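Local coordinates for protein extracellular ligand-binding receptor (Desulfohalobium retbaense DSM 5692, PDB 5ERE) that probably serves as an extracellular sensor, its periplasmic-binding-protein region holding 2-oxo-4-methylpentanoic acid and a calcium ion and its PAS-like sensor region a cytosine, at residues R99-V110 with F298-Y308; P474-R482 with N554-G562. All coordinates share one frame; numbering follows the deposited sequence.

Interaction 1 (R99-V110 with F298-Y308). With EDO (1,2-ethanediol), chain G.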
loop_
_atom_site.group_PDB
_atom_site.type_symbol
_atom_site.label_atom_id
_atom_site.label_comp_id
_atom_site.label_asym_id
_atom_site.label_seq_id
_atom_site.Cartn_x
_atom_site.Cartn_y
_atom_site.Cartn_z
ATOM N N ARG A 99 -20.376 -1.401 -1.751
ATOM C CA ARG A 99 -21.211 -1.465 -0.537
ATOM C C ARG A 99 -22.224 -0.326 -0.430
ATOM O O ARG A 99 -21.879 0.833 -0.611
ATOM C CB ARG A 99 -20.341 -1.424 0.727
ATOM C CG ARG A 99 -19.255 -2.495 0.845
ATOM C CD ARG A 99 -18.355 -2.233 2.069
ATOM N NE ARG A 99 -17.540 -3.396 2.422
ATOM C CZ ARG A 99 -18.048 -4.512 2.930
ATOM N NH1 ARG A 99 -19.365 -4.593 3.135
ATOM N NH2 ARG A 99 -17.251 -5.550 3.220
ATOM N N THR A 100 -23.459 -0.668 -0.083
ATOM C CA THR A 100 -24.545 0.297 0.089
ATOM C C THR A 100 -25.291 0.075 1.402
ATOM O O THR A 100 -25.956 0.965 1.896
ATOM C CB THR A 100 -25.558 0.220 -1.068
ATOM O OG1 THR A 100 -26.283 -1.013 -1.020
ATOM C CG2 THR A 100 -24.852 0.302 -2.377
ATOM N N GLU A 101 -25.172 -1.129 1.948
ATOM C CA GLU A 101 -25.860 -1.510 3.162
ATOM C C GLU A 101 -24.841 -1.724 4.259
ATOM O O GLU A 101 -24.168 -2.747 4.300
ATOM C CB GLU A 101 -26.688 -2.766 2.923
ATOM C CG GLU A 101 -27.616 -2.633 1.743
ATOM C CD GLU A 101 -28.398 -1.349 1.811
ATOM O OE1 GLU A 101 -29.084 -1.142 2.831
ATOM O OE2 GLU A 101 -28.293 -0.541 0.868
ATOM N N PRO A 102 -24.696 -0.744 5.144
ATOM C CA PRO A 102 -23.651 -0.943 6.139
ATOM C C PRO A 102 -23.983 -2.127 7.070
ATOM O O PRO A 102 -25.140 -2.415 7.355
ATOM C CB PRO A 102 -23.619 0.401 6.881
ATOM C CG PRO A 102 -24.297 1.367 5.986
ATOM C CD PRO A 102 -25.309 0.593 5.242
ATOM N N GLY A 103 -22.950 -2.852 7.477
ATOM C CA GLY A 103 -23.131 -4.023 8.314
ATOM C C GLY A 103 -23.547 -5.265 7.555
ATOM O O GLY A 103 -24.014 -6.230 8.148
ATOM N N HIS A 104 -23.376 -5.259 6.239
ATOM C CA HIS A 104 -23.775 -6.407 5.429
ATOM C C HIS A 104 -22.656 -6.707 4.488
ATOM O O HIS A 104 -21.993 -5.780 3.961
ATOM C CB HIS A 104 -25.085 -6.163 4.667
ATOM C CG HIS A 104 -26.287 -6.043 5.564
ATOM N ND1 HIS A 104 -27.122 -7.107 5.834
ATOM C CD2 HIS A 104 -26.773 -4.993 6.264
ATOM C CE1 HIS A 104 -28.075 -6.714 6.663
ATOM N NE2 HIS A 104 -27.889 -5.437 6.937
ATOM N N THR A 105 -22.452 -8.010 4.319
ATOM C CA THR A 105 -21.406 -8.572 3.481
ATOM C C THR A 105 -20.033 -8.439 4.106
ATOM O O THR A 105 -19.497 -7.352 4.269
ATOM C CB THR A 105 -21.348 -7.931 2.064
ATOM O OG1 THR A 105 -22.608 -8.108 1.409
ATOM C CG2 THR A 105 -20.248 -8.620 1.245
ATOM N N ILE A 106 -19.453 -9.579 4.428
ATOM C CA ILE A 106 -18.080 -9.616 4.817
ATOM C C ILE A 106 -17.296 -9.905 3.543
ATOM O O ILE A 106 -17.727 -10.703 2.741
ATOM C CB ILE A 106 -17.826 -10.708 5.872
ATOM C CG1 ILE A 106 -18.431 -10.294 7.223
ATOM C CG2 ILE A 106 -16.320 -11.039 6.002
ATOM C CD1 ILE A 106 -17.687 -9.170 7.944
ATOM N N ARG A 107 -16.156 -9.262 3.389
ATOM C CA ARG A 107 -15.332 -9.465 2.201
ATOM C C ARG A 107 -13.900 -9.890 2.536
ATOM O O ARG A 107 -13.185 -9.193 3.254
ATOM C CB ARG A 107 -15.291 -8.199 1.370
ATOM C CG ARG A 107 -14.251 -8.329 0.277
ATOM C CD ARG A 107 -14.374 -7.251 -0.754
ATOM N NE ARG A 107 -14.111 -5.911 -0.248
ATOM C CZ ARG A 107 -13.744 -4.889 -1.013
ATOM N NH1 ARG A 107 -13.555 -5.070 -2.329
ATOM N NH2 ARG A 107 -13.537 -3.692 -0.460
ATOM N N LEU A 108 -13.476 -11.010 1.967
ATOM C CA LEU A 108 -12.138 -11.521 2.197
ATOM C C LEU A 108 -11.103 -10.997 1.197
ATOM O O LEU A 108 -9.916 -11.185 1.405
ATOM C CB LEU A 108 -12.143 -13.051 2.139
ATOM C CG LEU A 108 -12.365 -13.752 3.480
ATOM C CD1 LEU A 108 -13.784 -13.700 3.796
ATOM C CD2 LEU A 108 -11.901 -15.231 3.403
ATOM N N THR A 109 -11.553 -10.315 0.149
ATOM C CA THR A 109 -10.641 -9.834 -0.915
ATOM C C THR A 109 -10.257 -8.384 -0.665
ATOM O O THR A 109 -11.125 -7.533 -0.461
ATOM C CB THR A 109 -11.312 -9.956 -2.299
ATOM O OG1 THR A 109 -11.925 -11.246 -2.433
ATOM C CG2 THR A 109 -10.350 -9.665 -3.460
ATOM N N VAL A 110 -8.964 -8.102 -0.684
ATOM C CA VAL A 110 -8.478 -6.737 -0.621
ATOM C C VAL A 110 -8.981 -5.956 -1.837
ATOM O O VAL A 110 -8.958 -6.446 -2.965
ATOM C CB VAL A 110 -6.941 -6.675 -0.534
ATOM C CG1 VAL A 110 -6.420 -5.256 -0.775
ATOM C CG2 VAL A 110 -6.463 -7.144 0.845
ATOM N N PHE A 298 -9.860 -7.618 9.792
ATOM C CA PHE A 298 -11.067 -7.034 9.198
ATOM C C PHE A 298 -11.408 -5.688 9.852
ATOM O O PHE A 298 -11.445 -5.559 11.083
ATOM C CB PHE A 298 -12.247 -7.979 9.323
ATOM C CG PHE A 298 -12.150 -9.224 8.505
ATOM C CD1 PHE A 298 -11.412 -10.296 8.971
ATOM C CD2 PHE A 298 -12.829 -9.359 7.307
ATOM C CE1 PHE A 298 -11.330 -11.474 8.273
ATOM C CE2 PHE A 298 -12.756 -10.551 6.587
ATOM C CZ PHE A 298 -11.997 -11.628 7.095
ATOM N N ALA A 299 -11.682 -4.691 9.018
ATOM C CA ALA A 299 -12.127 -3.374 9.483
ATOM C C ALA A 299 -13.526 -3.496 10.045
ATOM O O ALA A 299 -14.188 -4.513 9.812
ATOM C CB ALA A 299 -12.115 -2.328 8.305
ATOM N N ASN A 300 -13.991 -2.456 10.742
ATOM C CA ASN A 300 -15.382 -2.388 11.191
ATOM C C ASN A 300 -16.410 -2.524 10.060
ATOM O O ASN A 300 -17.492 -3.028 10.299
ATOM C CB ASN A 300 -15.652 -1.066 11.947
ATOM C CG ASN A 300 -14.944 -0.996 13.300
ATOM O OD1 ASN A 300 -14.403 -1.996 13.795
ATOM N ND2 ASN A 300 -14.963 0.190 13.917
ATOM N N ASP A 301 -16.097 -2.086 8.835
ATOM C CA ASP A 301 -17.081 -2.169 7.752
ATOM C C ASP A 301 -17.065 -3.556 7.105
ATOM O O ASP A 301 -17.773 -3.809 6.123
ATOM C CB ASP A 301 -16.851 -1.042 6.702
ATOM C CG ASP A 301 -15.523 -1.163 5.939
ATOM O OD1 ASP A 301 -14.715 -2.073 6.218
ATOM O OD2 ASP A 301 -15.276 -0.323 5.044
ATOM N N GLY A 302 -16.251 -4.471 7.637
ATOM C CA GLY A 302 -16.278 -5.844 7.151
ATOM C C GLY A 302 -15.326 -6.194 6.011
ATOM O O GLY A 302 -15.506 -7.208 5.351
ATOM N N ASP A 303 -14.287 -5.392 5.819
ATOM C CA ASP A 303 -13.349 -5.577 4.707
ATOM C C ASP A 303 -12.053 -6.117 5.245
ATOM O O ASP A 303 -11.484 -5.492 6.138
ATOM C CB ASP A 303 -13.040 -4.247 4.001
ATOM C CG ASP A 303 -14.012 -3.903 2.889
ATOM O OD1 ASP A 303 -14.766 -4.770 2.415
ATOM O OD2 ASP A 303 -13.992 -2.729 2.479
ATOM N N ALA A 304 -11.572 -7.231 4.691
ATOM C CA ALA A 304 -10.260 -7.770 5.040
ATOM C C ALA A 304 -9.126 -6.863 4.568
ATOM O O ALA A 304 -9.243 -6.163 3.567
ATOM C CB ALA A 304 -10.083 -9.166 4.443
ATOM N N SER A 305 -8.002 -6.936 5.267
ATOM C CA SER A 305 -6.776 -6.287 4.824
ATOM C C SER A 305 -5.595 -7.213 5.136
ATOM O O SER A 305 -5.530 -7.823 6.205
ATOM C CB SER A 305 -6.630 -4.921 5.516
ATOM O OG SER A 305 -5.314 -4.455 5.463
ATOM N N TYR A 306 -4.672 -7.315 4.187
ATOM C CA TYR A 306 -3.438 -8.059 4.389
ATOM C C TYR A 306 -2.421 -7.576 3.343
ATOM O O TYR A 306 -2.807 -7.038 2.294
ATOM C CB TYR A 306 -3.657 -9.559 4.280
ATOM C CG TYR A 306 -4.632 -10.041 3.233
ATOM C CD1 TYR A 306 -5.971 -10.230 3.536
ATOM C CD2 TYR A 306 -4.199 -10.368 1.947
ATOM C CE1 TYR A 306 -6.858 -10.711 2.621
ATOM C CE2 TYR A 306 -5.101 -10.847 0.995
ATOM C CZ TYR A 306 -6.432 -10.995 1.338
ATOM O OH TYR A 306 -7.376 -11.500 0.474
ATOM N N PRO A 307 -1.134 -7.742 3.632
ATOM C CA PRO A 307 -0.170 -7.094 2.727
ATOM C C PRO A 307 -0.031 -7.762 1.341
ATOM O O PRO A 307 -0.343 -8.943 1.162
ATOM C CB PRO A 307 1.144 -7.167 3.513
ATOM C CG PRO A 307 0.949 -8.338 4.497
ATOM C CD PRO A 307 -0.493 -8.313 4.848
ATOM N N TYR A 308 0.393 -6.943 0.373
ATOM C CA TYR A 308 0.677 -7.343 -0.999
ATOM C C TYR A 308 2.146 -7.055 -1.315
ATOM O O TYR A 308 2.800 -6.180 -0.688
ATOM C CB TYR A 308 -0.201 -6.573 -2.039
ATOM C CG TYR A 308 -1.589 -7.110 -2.293
ATOM C CD1 TYR A 308 -2.428 -7.473 -1.248
ATOM C CD2 TYR A 308 -2.072 -7.238 -3.570
ATOM C CE1 TYR A 308 -3.700 -7.955 -1.486
ATOM C CE2 TYR A 308 -3.327 -7.717 -3.819
ATOM C CZ TYR A 308 -4.141 -8.089 -2.746
ATOM O OH TYR A 308 -5.389 -8.577 -2.955
HETATM C C1 EDO G . -12.651 -0.693 -3.226
HETATM O O1 EDO G . -11.566 -0.334 -4.093
HETATM C C2 EDO G . -13.680 -1.400 -4.084
HETATM O O2 EDO G . -14.164 -2.565 -3.409
HETATM O O HOH W 1 -20.135 -2.473 6.126
HETATM O O HOH W 2 -11.590 -5.753 1.534
HETATM O O HOH W 3 -6.854 -7.329 -4.706
#
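Two arginines reach Asp303 through different torsions. Arg107 sets CG anti to its own N (chi1 170°) and then bends at chi3, whereas the chain of Arg99 runs extended from CG to NE and comes to the carboxylate from the opposite direction. Arg99 grips side-on with NE and NH2, both given to Asp303 OD1, and the NH2 to OD1 bond is 2.7 Å. Arg107 also comes side-on but spends one nitrogen on each oxygen: NE to Asp303 OD1 at 3.0 Å and NH2 to Asp303 OD2 at 3.1 Å. OD1 therefore accepts three N-H groups, none in the carboxylate plane: those of Arg99 from one side, that of Arg107 from the other. The two guanidinium planes stand 51° and 52° from it. Such a network would be expected to hold Asp303 ionised.

Arg99 is steadied further by Thr105 O, which takes both NH1 and NH2 in the guanidinium plane, while Asp301 O lies over one face. The remaining nitrogen of the Arg107 guanidinium, NH1, bonds to Ser94 O and to O2 of an ethanediol probably left from crystallisation. Arg107 N donates to Gly302 O and Arg107 O accepts from Ala304 N, each at 2.9 Å, a single bridge about Arg107 and Asp303.

The Tyr306 hydroxyl donates to Leu108 O in the carbonyl plane at 2.7 Å. Val110 CG2 sits over the face of the same ring, a CH-pi contact 3.8 Å from its centroid, and Val110 CB packs on Tyr308. On the apolar side Ile106 CG2 touches Phe298 CE2 (3.6 Å). Strand 106-107, at the edge of one parallel sheet, is thus joined to a hairpin of the other sheet, an arrangement consistent with the two-lobed periplasmic-binding-protein fold, beside the ketoacid pocket and the calcium site.

Interaction 2 (P474-R482 with N554-G562); sequences PVEIFVLQR and NYRLALTYG
The ring of Phe478 carries Ala558 CB over one face, offset toward the rim and 3.5 Å from Phe478 CZ, while Thr560 CG2 meets its edge in the ring plane. The CH-pi contact follows from chi1 of 59°, which places CG between N and the carbonyl carbon and swings the ring across to the neighbouring strand. At the edge of the Tyr555 ring lies Leu480 O, and the tyrosine hydroxyl is bonded to Ser424 O.

Strands 476-480 and 554-561 run antiparallel, their axes 4.7 Å apart at 154°, and are neighbours in a five-stranded antiparallel sheet, consistent with the second PAS-like module of a tandem sensor. Glu476 with Thr560, Phe478 with Ala558 and Leu480 with Arg556 are hydrogen-bonded pairs; Ala558 N to Phe478 O, at 2.9 Å, is almost straight (177°).

On the other face Leu557 CD1 touches both Ile477 CG2 (3.5 Å) and Val479 CG2 (3.8 Å), and Ile477 packs against Leu559. The chains of Arg482 and Arg556 run alongside each other and bring two like charges near, Arg482 NE 3.9 Å from Arg556 NH2; Arg556 is bonded to Met518 O, Val519 O and Ser547 OG, which probably eases the repulsion. A water joins Glu476 OE1 to Thr560 OG1.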
loop_
_atom_site.group_PDB
_atom_site.type_symbol
_atom_site.label_atom_id
_atom_site.label_comp_id
_atom_site.label_asym_id
_atom_site.label_seq_id
_atom_site.Cartn_x
_atom_site.Cartn_y
_atom_site.Cartn_z
ATOM N N PRO A 474 4.870 -5.680 3.011
ATOM C CA PRO A 474 5.429 -6.309 4.225
ATOM C C PRO A 474 6.884 -5.926 4.462
ATOM O O PRO A 474 7.773 -6.740 4.337
ATOM C CB PRO A 474 5.296 -7.807 3.924
ATOM C CG PRO A 474 5.584 -7.857 2.421
ATOM C CD PRO A 474 4.835 -6.617 1.877
ATOM N N VAL A 475 7.125 -4.675 4.801
ATOM C CA VAL A 475 8.472 -4.163 5.003
ATOM C C VAL A 475 8.385 -3.153 6.120
ATOM O O VAL A 475 7.312 -2.662 6.408
ATOM C CB VAL A 475 9.075 -3.440 3.728
ATOM C CG1 VAL A 475 8.936 -4.287 2.498
ATOM C CG2 VAL A 475 8.408 -2.068 3.512
ATOM N N GLU A 476 9.522 -2.804 6.711
ATOM C CA GLU A 476 9.591 -1.628 7.567
ATOM C C GLU A 476 10.737 -0.730 7.163
ATOM O O GLU A 476 11.760 -1.203 6.666
ATOM C CB GLU A 476 9.744 -2.033 9.040
ATOM C CG GLU A 476 8.721 -3.066 9.482
ATOM C CD GLU A 476 8.812 -3.392 10.972
ATOM O OE1 GLU A 476 9.876 -3.148 11.583
ATOM O OE2 GLU A 476 7.805 -3.880 11.535
ATOM N N ILE A 477 10.546 0.569 7.366
ATOM C CA ILE A 477 11.606 1.552 7.176
ATOM C C ILE A 477 11.822 2.302 8.493
ATOM O O ILE A 477 10.849 2.785 9.107
ATOM C CB ILE A 477 11.258 2.534 6.044
ATOM C CG1 ILE A 477 11.199 1.787 4.716
ATOM C CG2 ILE A 477 12.243 3.727 5.990
ATOM C CD1 ILE A 477 10.953 2.605 3.533
ATOM N N PHE A 478 13.077 2.423 8.929
ATOM C CA PHE A 478 13.360 3.207 10.114
ATOM C C PHE A 478 14.480 4.198 9.816
ATOM O O PHE A 478 15.115 4.133 8.770
ATOM C CB PHE A 478 13.675 2.306 11.333
ATOM C CG PHE A 478 14.852 1.381 11.147
ATOM C CD1 PHE A 478 14.682 0.158 10.544
ATOM C CD2 PHE A 478 16.119 1.745 11.599
ATOM C CE1 PHE A 478 15.777 -0.722 10.390
ATOM C CE2 PHE A 478 17.218 0.867 11.452
ATOM C CZ PHE A 478 17.035 -0.356 10.853
ATOM N N VAL A 479 14.640 5.167 10.716
ATOM C CA VAL A 479 15.629 6.213 10.599
ATOM C C VAL A 479 16.536 6.244 11.803
ATOM O O VAL A 479 16.094 6.299 12.939
ATOM C CB VAL A 479 14.981 7.586 10.429
ATOM C CG1 VAL A 479 16.045 8.657 10.228
ATOM C CG2 VAL A 479 14.051 7.548 9.250
ATOM N N LEU A 480 17.828 6.198 11.523
ATOM C CA LEU A 480 18.845 6.221 12.561
ATOM C C LEU A 480 19.671 7.482 12.460
ATOM O O LEU A 480 20.016 7.948 11.360
ATOM C CB LEU A 480 19.787 5.017 12.433
ATOM C CG LEU A 480 19.792 3.921 13.481
ATOM C CD1 LEU A 480 18.381 3.406 13.713
ATOM C CD2 LEU A 480 20.729 2.783 13.009
ATOM N N GLN A 481 20.026 8.023 13.616
ATOM C CA GLN A 481 21.024 9.075 13.726
ATOM C C GLN A 481 22.438 8.539 13.547
ATOM O O GLN A 481 22.669 7.368 13.760
ATOM C CB GLN A 481 20.929 9.715 15.078
ATOM C CG GLN A 481 21.252 11.141 15.074
ATOM C CD GLN A 481 20.555 11.827 16.198
ATOM O OE1 GLN A 481 19.839 12.785 15.976
ATOM N NE2 GLN A 481 20.744 11.325 17.418
ATOM N N ARG A 482 23.385 9.399 13.199
ATOM C CA ARG A 482 24.764 8.930 12.967
ATOM C C ARG A 482 25.330 8.179 14.177
ATOM O O ARG A 482 25.887 7.095 14.020
ATOM C CB ARG A 482 25.665 10.098 12.616
ATOM C CG ARG A 482 26.643 9.818 11.510
ATOM C CD ARG A 482 27.898 9.312 12.064
ATOM N NE ARG A 482 28.913 9.072 11.047
ATOM C CZ ARG A 482 30.053 8.437 11.306
ATOM N NH1 ARG A 482 30.280 7.965 12.533
ATOM N NH2 ARG A 482 30.952 8.244 10.346
ATOM N N ASN A 554 23.523 13.982 8.295
ATOM C CA ASN A 554 22.906 12.895 7.576
ATOM C C ASN A 554 22.293 11.860 8.519
ATOM O O ASN A 554 22.827 11.598 9.593
ATOM C CB ASN A 554 23.940 12.249 6.647
ATOM C CG ASN A 554 24.548 13.258 5.682
ATOM O OD1 ASN A 554 23.854 13.834 4.842
ATOM N ND2 ASN A 554 25.836 13.498 5.818
ATOM N N TYR A 555 21.160 11.305 8.086
ATOM C CA TYR A 555 20.450 10.239 8.778
ATOM C C TYR A 555 20.439 9.020 7.915
ATOM O O TYR A 555 20.316 9.117 6.674
ATOM C CB TYR A 555 18.991 10.639 9.090
ATOM C CG TYR A 555 18.879 11.998 9.669
ATOM C CD1 TYR A 555 19.247 12.256 10.974
ATOM C CD2 TYR A 555 18.429 13.046 8.894
ATOM C CE1 TYR A 555 19.150 13.533 11.492
ATOM C CE2 TYR A 555 18.336 14.291 9.394
ATOM C CZ TYR A 555 18.693 14.542 10.688
ATOM O OH TYR A 555 18.582 15.834 11.153
ATOM N N ARG A 556 20.508 7.868 8.566
ATOM C CA ARG A 556 20.401 6.615 7.863
ATOM C C ARG A 556 18.957 6.191 7.780
ATOM O O ARG A 556 18.229 6.234 8.776
ATOM C CB ARG A 556 21.234 5.520 8.542
ATOM C CG ARG A 556 22.639 5.929 8.867
ATOM C CD ARG A 556 23.570 5.943 7.632
ATOM N NE ARG A 556 24.950 6.221 8.029
ATOM C CZ ARG A 556 25.677 7.279 7.660
ATOM N NH1 ARG A 556 25.191 8.197 6.840
ATOM N NH2 ARG A 556 26.924 7.412 8.104
ATOM N N LEU A 557 18.579 5.775 6.569
ATOM C CA LEU A 557 17.250 5.362 6.191
ATOM C C LEU A 557 17.357 3.919 5.801
ATOM O O LEU A 557 18.021 3.585 4.809
ATOM C CB LEU A 557 16.718 6.220 5.025
ATOM C CG LEU A 557 15.278 5.997 4.564
ATOM C CD1 LEU A 557 14.283 6.600 5.580
ATOM C CD2 LEU A 557 15.086 6.621 3.171
ATOM N N ALA A 558 16.736 3.051 6.599
ATOM C CA ALA A 558 16.881 1.608 6.420
ATOM C C ALA A 558 15.541 0.968 6.175
ATOM O O ALA A 558 14.529 1.320 6.807
ATOM C CB ALA A 558 17.526 0.994 7.613
ATOM N N LEU A 559 15.561 0.003 5.276
ATOM C CA LEU A 559 14.416 -0.829 4.948
ATOM C C LEU A 559 14.738 -2.270 5.250
ATOM O O LEU A 559 15.764 -2.768 4.796
ATOM C CB LEU A 559 14.042 -0.682 3.473
ATOM C CG LEU A 559 12.798 -1.461 3.033
ATOM C CD1 LEU A 559 12.216 -0.746 1.805
ATOM C CD2 LEU A 559 13.062 -2.930 2.705
ATOM N N THR A 560 13.847 -2.935 5.993
ATOM C CA THR A 560 13.949 -4.351 6.270
ATOM C C THR A 560 12.753 -5.154 5.763
ATOM O O THR A 560 11.629 -4.669 5.684
ATOM C CB THR A 560 14.089 -4.629 7.790
ATOM O OG1 THR A 560 12.992 -4.025 8.479
ATOM C CG2 THR A 560 15.377 -4.062 8.336
ATOM N N TYR A 561 13.023 -6.405 5.422
ATOM C CA TYR A 561 12.013 -7.305 4.897
ATOM C C TYR A 561 12.479 -8.733 5.145
ATOM O O TYR A 561 13.682 -8.972 5.380
ATOM C CB TYR A 561 11.749 -7.038 3.397
ATOM C CG TYR A 561 12.906 -7.299 2.471
ATOM C CD1 TYR A 561 13.927 -6.369 2.314
ATOM C CD2 TYR A 561 12.986 -8.480 1.746
ATOM C CE1 TYR A 561 14.998 -6.619 1.460
ATOM C CE2 TYR A 561 14.054 -8.728 0.894
ATOM C CZ TYR A 561 15.053 -7.797 0.762
ATOM O OH TYR A 561 16.125 -8.058 -0.088
ATOM N N GLY A 562 11.527 -9.667 5.085
ATOM C CA GLY A 562 11.762 -11.075 5.396
ATOM C C GLY A 562 13.009 -11.660 4.759
ATOM O O GLY A 562 12.949 -12.414 3.787
HETATM O O HOH W 4 8.814 -8.977 4.161
HETATM O O HOH W 5 12.940 -2.918 10.946
HETATM O O HOH W 6 22.980 11.962 11.994
#

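The two contacts come in series along the chain: interaction 1 closes at Tyr308 before interaction 2 opens at Pro474, and helices 324-357 and 362-374 and the cytosine-binding sheet lie between. Their centres are 31 Å apart, on opposite sides of the chain's centre, and they share no sheet. Interaction 1 belongs to the solute-binding region and interaction 2 to the antiparallel sheet near the C-terminus. Their ends nevertheless touch, Tyr308 O lying 3.3 Å from Pro474 CD and Pro307 CB 4.0 Å from Pro474 N. The solute-binding region, through strand 304-314, and the C-terminal sheet are thus packed directly against each other at this point.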